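D-3-phosphoglycerate dehydrogenase (Sulfolobus tokodaii, PDB 2EKL) probably acts as an NAD-dependent phosphoglycerate dehydrogenase of the D-isomer specific 2-hydroxyacid dehydrogenase family, serving amino-acid biosynthesis. Local coordinates at residues A[7-12]-A[30-35]; A[12-17]-A[49-54]; A[42-47]-A[67-72]. All blocks are in the same frame, centred on the assembly; numbering follows the deposited sequence.

Contact 1 (A[7-12]-A[30-35]); sequences KALITD and DYMPEI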
loop_
_atom_site.group_PDB
_atom_site.type_symbol
_atom_site.label_atom_id
_atom_site.label_comp_id
_atom_site.label_asym_id
_atom_site.label_seq_id
_atom_site.Cartn_x
_atom_site.Cartn_y
_atom_site.Cartn_z
ATOM N N LYS A 7 -30.531 28.840 19.195
ATOM C CA LYS A 7 -29.303 28.653 19.965
ATOM C C LYS A 7 -28.642 27.301 19.675
ATOM O O LYS A 7 -29.275 26.254 19.702
ATOM C CB LYS A 7 -29.648 28.750 21.450
ATOM C CG LYS A 7 -30.282 30.094 21.814
ATOM C CD LYS A 7 -30.156 30.407 23.304
ATOM C CE LYS A 7 -31.186 29.661 24.158
ATOM N NZ LYS A 7 -30.920 29.902 25.575
ATOM N N ALA A 8 -27.339 27.315 19.415
ATOM C CA ALA A 8 -26.600 26.085 19.147
ATOM C C ALA A 8 -25.477 25.876 20.155
ATOM O O ALA A 8 -24.760 26.813 20.502
ATOM C CB ALA A 8 -26.026 26.117 17.733
ATOM N N LEU A 9 -25.330 24.639 20.619
ATOM C CA LEU A 9 -24.280 24.293 21.569
ATOM C C LEU A 9 -23.305 23.324 20.913
ATOM O O LEU A 9 -23.703 22.276 20.409
ATOM C CB LEU A 9 -24.876 23.639 22.821
ATOM C CG LEU A 9 -23.865 23.138 23.863
ATOM C CD1 LEU A 9 -23.149 24.317 24.508
ATOM C CD2 LEU A 9 -24.587 22.319 24.920
ATOM N N ILE A 10 -22.029 23.693 20.894
ATOM C CA ILE A 10 -20.996 22.840 20.324
ATOM C C ILE A 10 -20.216 22.349 21.536
ATOM O O ILE A 10 -19.611 23.137 22.262
ATOM C CB ILE A 10 -20.096 23.629 19.361
ATOM C CG1 ILE A 10 -20.958 24.218 18.235
ATOM C CG2 ILE A 10 -19.028 22.713 18.776
ATOM C CD1 ILE A 10 -20.189 25.016 17.206
ATOM N N THR A 11 -20.241 21.038 21.745
ATOM C CA THR A 11 -19.625 20.437 22.918
ATOM C C THR A 11 -18.218 19.880 22.774
ATOM O O THR A 11 -17.585 19.542 23.777
ATOM C CB THR A 11 -20.522 19.312 23.442
ATOM O OG1 THR A 11 -20.557 18.249 22.480
ATOM C CG2 THR A 11 -21.946 19.829 23.653
ATOM N N ASP A 12 -17.733 19.776 21.543
ATOM C CA ASP A 12 -16.399 19.240 21.302
ATOM C C ASP A 12 -15.601 20.116 20.352
ATOM O O ASP A 12 -16.165 20.903 19.592
ATOM C CB ASP A 12 -16.495 17.833 20.706
ATOM C CG ASP A 12 -17.163 16.846 21.639
ATOM O OD1 ASP A 12 -16.673 16.676 22.774
ATOM O OD2 ASP A 12 -18.174 16.237 21.234
ATOM N N ASP A 30 -22.718 28.750 21.226
ATOM C CA ASP A 30 -21.962 28.616 22.465
ATOM C C ASP A 30 -20.983 27.470 22.272
ATOM O O ASP A 30 -21.378 26.306 22.216
ATOM C CB ASP A 30 -22.889 28.325 23.650
ATOM C CG ASP A 30 -23.768 29.509 24.002
ATOM O OD1 ASP A 30 -23.381 30.651 23.677
ATOM O OD2 ASP A 30 -24.834 29.302 24.617
ATOM N N TYR A 31 -19.705 27.810 22.156
ATOM C CA TYR A 31 -18.656 26.823 21.945
ATOM C C TYR A 31 -18.003 26.413 23.264
ATOM O O TYR A 31 -17.205 27.160 23.828
ATOM C CB TYR A 31 -17.612 27.400 20.989
ATOM C CG TYR A 31 -16.522 26.443 20.569
ATOM C CD1 TYR A 31 -16.820 25.135 20.187
ATOM C CD2 TYR A 31 -15.196 26.865 20.492
ATOM C CE1 TYR A 31 -15.828 24.275 19.735
ATOM C CE2 TYR A 31 -14.197 26.012 20.040
ATOM C CZ TYR A 31 -14.520 24.721 19.662
ATOM O OH TYR A 31 -13.536 23.879 19.204
ATOM N N MET A 32 -18.355 25.223 23.742
ATOM C CA MET A 32 -17.831 24.685 24.995
ATOM C C MET A 32 -17.205 23.320 24.707
ATOM O O MET A 32 -17.731 22.285 25.114
ATOM C CB MET A 32 -18.976 24.545 26.005
ATOM C CG MET A 32 -19.773 25.831 26.190
ATOM S SD MET A 32 -21.126 25.718 27.384
ATOM C CE MET A 32 -20.246 26.004 28.918
ATOM N N PRO A 33 -16.053 23.309 24.014
ATOM C CA PRO A 33 -15.328 22.092 23.641
ATOM C C PRO A 33 -14.918 21.133 24.757
ATOM O O PRO A 33 -14.535 20.003 24.480
ATOM C CB PRO A 33 -14.131 22.632 22.862
ATOM C CG PRO A 33 -13.867 23.935 23.531
ATOM C CD PRO A 33 -15.260 24.505 23.674
ATOM N N GLU A 34 -14.989 21.573 26.008
ATOM C CA GLU A 34 -14.629 20.695 27.117
ATOM C C GLU A 34 -15.675 20.672 28.227
ATOM O O GLU A 34 -15.367 20.357 29.379
ATOM C CB GLU A 34 -13.250 21.070 27.680
ATOM C CG GLU A 34 -12.999 22.556 27.862
ATOM C CD GLU A 34 -11.547 22.857 28.204
ATOM O OE1 GLU A 34 -10.652 22.338 27.500
ATOM O OE2 GLU A 34 -11.297 23.613 29.167
ATOM N N ILE A 35 -16.917 20.989 27.867
ATOM C CA ILE A 35 -18.021 20.990 28.824
ATOM C C ILE A 35 -18.164 19.599 29.440
ATOM O O ILE A 35 -18.124 18.589 28.735
ATOM C CB ILE A 35 -19.360 21.381 28.139
ATOM C CG1 ILE A 35 -20.482 21.443 29.180
ATOM C CG2 ILE A 35 -19.708 20.375 27.050
ATOM C CD1 ILE A 35 -21.831 21.866 28.607
#
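Ile10 rests its CG2 methyl against the edge of the Tyr31 ring, near the ring plane and 3.6 Å from Tyr31 CD1. On the same edge Asp12 O comes within 3.4 Å of Tyr31 CE1, while Pro33 CD sits over the centre of one ring face, 3.7 Å above it. With Leu9 and Asp30 lies the other sheet face, where Leu9 CD1 reaches Met32 SD at 3.8 Å. Asp30 is gripped at both ends of its backbone: its N donates to Ala8 O in a nearly straight bond, and its O receives Ile10 N at 3.0 Å. Met32 N then closes on Ile10 O at 2.8 Å. This is the parallel pairing of a beta-alpha-beta unit, in which helix 16-24 joins strand 7-10 to strand 28-31 at the margin of a five-stranded sheet. Beyond the strands Thr11 O faces two other acceptors, Met32 O and Pro33 O; Arg55 NH2 donates to Thr11 O and also to Ile35 O. Further out, Ile19 of helix 16-24 packs on Ile10 and Tyr31, Leu40 of helix 37-43 touches Leu9, and Tyr31 OH bonds to Ile14 N.

Contact 2 (A[12-17]-A[49-54]); sequences DPIDEI and IIVVRS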
loop_
_atom_site.group_PDB
_atom_site.type_symbol
_atom_site.label_atom_id
_atom_site.label_comp_id
_atom_site.label_asym_id
_atom_site.label_seq_id
_atom_site.Cartn_x
_atom_site.Cartn_y
_atom_site.Cartn_z
ATOM N N ASP A 12 -17.733 19.776 21.543
ATOM C CA ASP A 12 -16.399 19.240 21.302
ATOM C C ASP A 12 -15.601 20.116 20.352
ATOM O O ASP A 12 -16.165 20.903 19.592
ATOM C CB ASP A 12 -16.495 17.833 20.706
ATOM C CG ASP A 12 -17.163 16.846 21.639
ATOM O OD1 ASP A 12 -16.673 16.676 22.774
ATOM O OD2 ASP A 12 -18.174 16.237 21.234
ATOM N N PRO A 13 -14.265 19.995 20.389
ATOM C CA PRO A 13 -13.411 20.792 19.502
ATOM C C PRO A 13 -13.714 20.391 18.060
ATOM O O PRO A 13 -13.536 19.234 17.692
ATOM C CB PRO A 13 -12.001 20.381 19.919
ATOM C CG PRO A 13 -12.162 20.005 21.367
ATOM C CD PRO A 13 -13.455 19.230 21.355
ATOM N N ILE A 14 -14.179 21.331 17.245
ATOM C CA ILE A 14 -14.494 21.009 15.857
ATOM C C ILE A 14 -13.899 22.001 14.867
ATOM O O ILE A 14 -13.384 23.051 15.253
ATOM C CB ILE A 14 -16.014 20.956 15.615
ATOM C CG1 ILE A 14 -16.637 22.318 15.919
ATOM C CG2 ILE A 14 -16.647 19.872 16.482
ATOM C CD1 ILE A 14 -18.077 22.430 15.481
ATOM N N ASP A 15 -13.979 21.652 13.586
ATOM C CA ASP A 15 -13.459 22.495 12.517
ATOM C C ASP A 15 -14.142 23.853 12.591
ATOM O O ASP A 15 -15.364 23.936 12.687
ATOM C CB ASP A 15 -13.732 21.849 11.160
ATOM C CG ASP A 15 -12.939 22.492 10.039
ATOM O OD1 ASP A 15 -13.093 23.710 9.812
ATOM O OD2 ASP A 15 -12.159 21.775 9.383
ATOM N N GLU A 16 -13.344 24.914 12.538
ATOM C CA GLU A 16 -13.868 26.270 12.629
ATOM C C GLU A 16 -14.828 26.648 11.501
ATOM O O GLU A 16 -15.604 27.591 11.639
ATOM C CB GLU A 16 -12.709 27.270 12.676
ATOM C CG GLU A 16 -13.092 28.644 13.209
ATOM C CD GLU A 16 -13.575 28.596 14.649
ATOM O OE1 GLU A 16 -12.841 28.058 15.506
ATOM O OE2 GLU A 16 -14.685 29.098 14.927
ATOM N N ILE A 17 -14.785 25.916 10.393
ATOM C CA ILE A 17 -15.666 26.217 9.268
ATOM C C ILE A 17 -17.138 26.185 9.677
ATOM O O ILE A 17 -17.912 27.072 9.308
ATOM C CB ILE A 17 -15.448 25.230 8.097
ATOM C CG1 ILE A 17 -16.372 25.588 6.928
ATOM C CG2 ILE A 17 -15.727 23.807 8.552
ATOM C CD1 ILE A 17 -16.155 26.978 6.368
ATOM N N ILE A 49 -30.116 23.372 18.790
ATOM C CA ILE A 49 -29.136 22.574 18.060
ATOM C C ILE A 49 -27.944 22.195 18.937
ATOM O O ILE A 49 -27.476 22.999 19.735
ATOM C CB ILE A 49 -28.570 23.368 16.855
ATOM C CG1 ILE A 49 -29.706 23.829 15.938
ATOM C CG2 ILE A 49 -27.566 22.514 16.093
ATOM C CD1 ILE A 49 -29.270 24.817 14.870
ATOM N N ILE A 50 -27.464 20.965 18.785
ATOM C CA ILE A 50 -26.289 20.516 19.520
ATOM C C ILE A 50 -25.346 19.927 18.475
ATOM O O ILE A 50 -25.783 19.208 17.578
ATOM C CB ILE A 50 -26.625 19.430 20.581
ATOM C CG1 ILE A 50 -25.372 19.107 21.401
ATOM C CG2 ILE A 50 -27.151 18.169 19.908
ATOM C CD1 ILE A 50 -25.597 18.088 22.503
ATOM N N VAL A 51 -24.063 20.263 18.570
ATOM C CA VAL A 51 -23.073 19.748 17.628
ATOM C C VAL A 51 -22.033 18.996 18.443
ATOM O O VAL A 51 -21.451 19.548 19.373
ATOM C CB VAL A 51 -22.391 20.888 16.842
ATOM C CG1 VAL A 51 -21.448 20.309 15.799
ATOM C CG2 VAL A 51 -23.446 21.760 16.174
ATOM N N VAL A 52 -21.807 17.733 18.097
ATOM C CA VAL A 52 -20.860 16.928 18.853
ATOM C C VAL A 52 -19.885 16.172 17.947
ATOM O O VAL A 52 -20.098 16.099 16.724
ATOM C CB VAL A 52 -21.645 15.928 19.704
ATOM C CG1 VAL A 52 -22.711 16.663 20.515
ATOM C CG2 VAL A 52 -22.311 14.896 18.815
ATOM N N ARG A 53 -18.789 15.750 18.560
ATOM C CA ARG A 53 -18.002 14.973 17.675
ATOM C C ARG A 53 -18.072 13.569 18.187
ATOM O O ARG A 53 -18.974 12.795 17.890
ATOM C CB ARG A 53 -16.540 15.472 17.718
ATOM C CG ARG A 53 -16.044 15.906 16.335
ATOM C CD ARG A 53 -14.522 15.681 16.118
ATOM N NE ARG A 53 -13.744 15.872 17.358
ATOM C CZ ARG A 53 -12.418 15.669 17.329
ATOM N NH1 ARG A 53 -11.814 15.163 16.253
ATOM N NH2 ARG A 53 -11.694 16.148 18.328
ATOM N N SER A 54 -17.114 13.268 19.080
ATOM C CA SER A 54 -17.097 11.923 19.621
ATOM C C SER A 54 -16.971 11.663 21.347
ATOM O O SER A 54 -17.613 10.857 22.019
ATOM C CB SER A 54 -15.809 10.816 19.306
ATOM O OG SER A 54 -15.794 9.515 19.866
#
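Asp12 OD2 accepts the backbone N-H of Arg53 at 2.8 Å, in an almost straight bond (177°) that arrives on the anti side, 20° out of the carboxylate plane. The other oxygen, Asp12 OD1, forms a salt bridge with Arg55 NE, so the two oxygens fasten the carboxylate to successive parts of one loop. The contact lies at the C-terminal edge of the parallel sheet, between the loop after strand 7-10 and the end of strand 49-52; the topology is that of the flavodoxin-like substrate-binding domain of this dehydrogenase family. Asp12 OD2 also lies 3.7 Å from Val52 CA. The N-H of Asp12 is buried here without a polar partner. The aliphatic part of Arg53 also packs here: its CB is 3.8 Å from Asp12 CB, and its CG meets Ile14 CG2 at 4.0 Å as the two side chains slide past each other in opposite directions. NE approaches Pro13 O obliquely but at an angle too poor for a hydrogen bond. The Arg53 side chain stays about 10 Å from that of Ala286, which binds NAD. Deeper in, Ile14 crosses Val51 at about a right angle, Ile14 CD1 lying 4.0 Å from Val51 CG1. Farther along, Asp15 is the N-cap of helix 16-24, its OD1 taking Ile17 N at 2.8 Å through the anti lone pair.

Contact 3 (A[42-47]-A[67-72]); sequences NIIGNY and KKLKII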
loop_
_atom_site.group_PDB
_atom_site.type_symbol
_atom_site.label_atom_id
_atom_site.label_comp_id
_atom_site.label_asym_id
_atom_site.label_seq_id
_atom_site.Cartn_x
_atom_site.Cartn_y
_atom_site.Cartn_z
ATOM N N ASN A 42 -27.184 20.179 32.614
ATOM C CA ASN A 42 -27.736 21.370 33.244
ATOM C C ASN A 42 -28.171 22.446 32.255
ATOM O O ASN A 42 -29.084 23.220 32.544
ATOM C CB ASN A 42 -26.724 21.981 34.222
ATOM C CG ASN A 42 -26.420 21.070 35.397
ATOM O OD1 ASN A 42 -27.327 20.534 36.034
ATOM N ND2 ASN A 42 -25.138 20.900 35.698
ATOM N N ILE A 43 -27.538 22.492 31.086
ATOM C CA ILE A 43 -27.868 23.527 30.111
ATOM C C ILE A 43 -28.419 23.086 28.758
ATOM O O ILE A 43 -28.858 23.927 27.975
ATOM C CB ILE A 43 -26.642 24.421 29.830
ATOM C CG1 ILE A 43 -25.568 23.618 29.089
ATOM C CG2 ILE A 43 -26.084 24.963 31.139
ATOM C CD1 ILE A 43 -24.392 24.458 28.620
ATOM N N ILE A 44 -28.407 21.788 28.476
ATOM C CA ILE A 44 -28.890 21.317 27.178
ATOM C C ILE A 44 -30.317 21.764 26.855
ATOM O O ILE A 44 -30.674 21.939 25.688
ATOM C CB ILE A 44 -28.802 19.775 27.070
ATOM C CG1 ILE A 44 -29.165 19.335 25.648
ATOM C CG2 ILE A 44 -29.725 19.116 28.085
ATOM C CD1 ILE A 44 -28.292 19.960 24.570
ATOM N N GLY A 45 -31.124 21.965 27.890
ATOM C CA GLY A 45 -32.500 22.377 27.678
ATOM C C GLY A 45 -32.678 23.737 27.030
ATOM O O GLY A 45 -33.782 24.077 26.609
ATOM N N ASN A 46 -31.604 24.516 26.932
ATOM C CA ASN A 46 -31.695 25.844 26.341
ATOM C C ASN A 46 -31.345 25.892 24.859
ATOM O O ASN A 46 -31.353 26.967 24.262
ATOM C CB ASN A 46 -30.762 26.820 27.066
ATOM C CG ASN A 46 -30.857 26.719 28.574
ATOM O OD1 ASN A 46 -31.947 26.665 29.139
ATOM N ND2 ASN A 46 -29.705 26.709 29.235
ATOM N N TYR A 47 -31.054 24.745 24.254
ATOM C CA TYR A 47 -30.636 24.747 22.855
ATOM C C TYR A 47 -31.528 24.046 21.839
ATOM O O TYR A 47 -32.160 23.033 22.130
ATOM C CB TYR A 47 -29.223 24.169 22.760
ATOM C CG TYR A 47 -28.204 24.938 23.571
ATOM C CD1 TYR A 47 -27.599 26.086 23.062
ATOM C CD2 TYR A 47 -27.871 24.535 24.863
ATOM C CE1 TYR A 47 -26.682 26.816 23.821
ATOM C CE2 TYR A 47 -26.961 25.256 25.631
ATOM C CZ TYR A 47 -26.372 26.391 25.106
ATOM O OH TYR A 47 -25.473 27.097 25.868
ATOM N N LYS A 67 -35.225 19.670 25.957
ATOM C CA LYS A 67 -36.610 19.903 25.561
ATOM C C LYS A 67 -36.795 20.761 24.310
ATOM O O LYS A 67 -37.843 20.700 23.666
ATOM C CB LYS A 67 -37.381 20.530 26.726
ATOM C CG LYS A 67 -37.429 19.667 27.977
ATOM C CD LYS A 67 -38.242 20.324 29.086
ATOM C CE LYS A 67 -37.606 21.628 29.552
ATOM N NZ LYS A 67 -38.398 22.286 30.632
ATOM N N LYS A 68 -35.788 21.558 23.963
ATOM C CA LYS A 68 -35.883 22.418 22.784
ATOM C C LYS A 68 -35.101 21.896 21.582
ATOM O O LYS A 68 -35.119 22.511 20.516
ATOM C CB LYS A 68 -35.395 23.828 23.116
ATOM C CG LYS A 68 -36.254 24.566 24.129
ATOM C CD LYS A 68 -35.694 25.947 24.440
ATOM C CE LYS A 68 -35.681 26.837 23.209
ATOM N NZ LYS A 68 -35.147 28.191 23.518
ATOM N N LEU A 69 -34.416 20.768 21.753
ATOM C CA LEU A 69 -33.622 20.187 20.675
ATOM C C LEU A 69 -34.429 19.888 19.416
ATOM O O LEU A 69 -35.473 19.236 19.474
ATOM C CB LEU A 69 -32.940 18.902 21.149
ATOM C CG LEU A 69 -31.706 19.048 22.041
ATOM C CD1 LEU A 69 -31.220 17.668 22.460
ATOM C CD2 LEU A 69 -30.611 19.798 21.291
ATOM N N LYS A 70 -33.927 20.368 18.280
ATOM C CA LYS A 70 -34.573 20.164 16.986
ATOM C C LYS A 70 -33.602 19.518 16.000
ATOM O O LYS A 70 -34.015 18.845 15.054
ATOM C CB LYS A 70 -35.055 21.503 16.424
ATOM C CG LYS A 70 -36.059 22.218 17.311
ATOM C CD LYS A 70 -36.326 23.630 16.818
ATOM C CE LYS A 70 -37.294 24.360 17.738
ATOM N NZ LYS A 70 -36.774 24.467 19.133
ATOM N N ILE A 71 -32.308 19.731 16.222
ATOM C CA ILE A 71 -31.279 19.164 15.352
ATOM C C ILE A 71 -30.074 18.716 16.162
ATOM O O ILE A 71 -29.613 19.427 17.059
ATOM C CB ILE A 71 -30.767 20.188 14.302
ATOM C CG1 ILE A 71 -31.920 20.699 13.441
ATOM C CG2 ILE A 71 -29.715 19.531 13.406
ATOM C CD1 ILE A 71 -31.507 21.783 12.460
ATOM N N ILE A 72 -29.577 17.526 15.842
ATOM C CA ILE A 72 -28.395 16.975 16.486
ATOM C C ILE A 72 -27.397 16.790 15.349
ATOM O O ILE A 72 -27.691 16.104 14.370
ATOM C CB ILE A 72 -28.670 15.598 17.129
ATOM C CG1 ILE A 72 -29.578 15.756 18.348
ATOM C CG2 ILE A 72 -27.358 14.942 17.528
ATOM C CD1 ILE A 72 -29.991 14.431 18.978
HETATM O O HOH W 1 -32.963 21.586 24.272
#
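Ile44 sends CG1 anti to its backbone N (chi1 -174°), and Leu69 holds CG beside its own backbone N, anti to the carbonyl carbon (chi1 -77°). The two side chains cross at about a right angle, and their ends meet at 4.0 Å, Ile44 CD1 against Leu69 CD2. The contact lies at the N-terminal edge of the parallel sheet of the flavodoxin-like substrate-binding domain, joining the turn that follows helix 37-43 to the turn that leads into strand 71-74. Ile50, on the intervening strand 49-52, touches both Ile44 and Leu69 and carries their apolar contact on into the core. Polar linkage between the two turns passes through one water. It donates to Ile44 O and to Tyr47 O, each at 2.7 Å, and accepts from Lys68 N at 2.8 Å, tying three backbone groups together. Tyr47 O also lies near Leu69 N, but the angle is too poor for a direct bond. The CB, CG and CD carbons of Lys68 gather around Gly45 O, CD the closest at 3.4 Å, before the chain bends at chi3. Gly45 CA lies 4.2 Å from Lys67 N. The Tyr47 ring instead turns to strand 7-10, packing on Lys7 and Leu9, and its OH is hydrogen-bonded to Asp30 OD2. On the strand side, Lys70 NZ folds back and donates to Lys68 O at 2.9 Å, in the carbonyl plane and on a lone pair, while forming a salt bridge with Asp48 OD1.

Overall arrangement
All three contacts lie in or at the edges of the five-stranded parallel sheet, whose strand order is 28-31, 7-10, 49-52, 71-74, 93-95. Contact 1 joins the first two strands and shares Asp12 with contact 2, their centres about 7 Å apart; the centre of contact 3 is about 12 Å from that of contact 1 and about 15 Å from that of contact 2. Along the chain contact 1 closes before contact 3 opens, whereas contact 2 interleaves with both. Strand 49-52 is central, bonded through Leu9 on one side and Ile71 on the other. Contacts 2 and 3 join neighbouring elements at opposite edges of the sheet, C-terminal and N-terminal, with the bound NAD beyond the C-terminal edge.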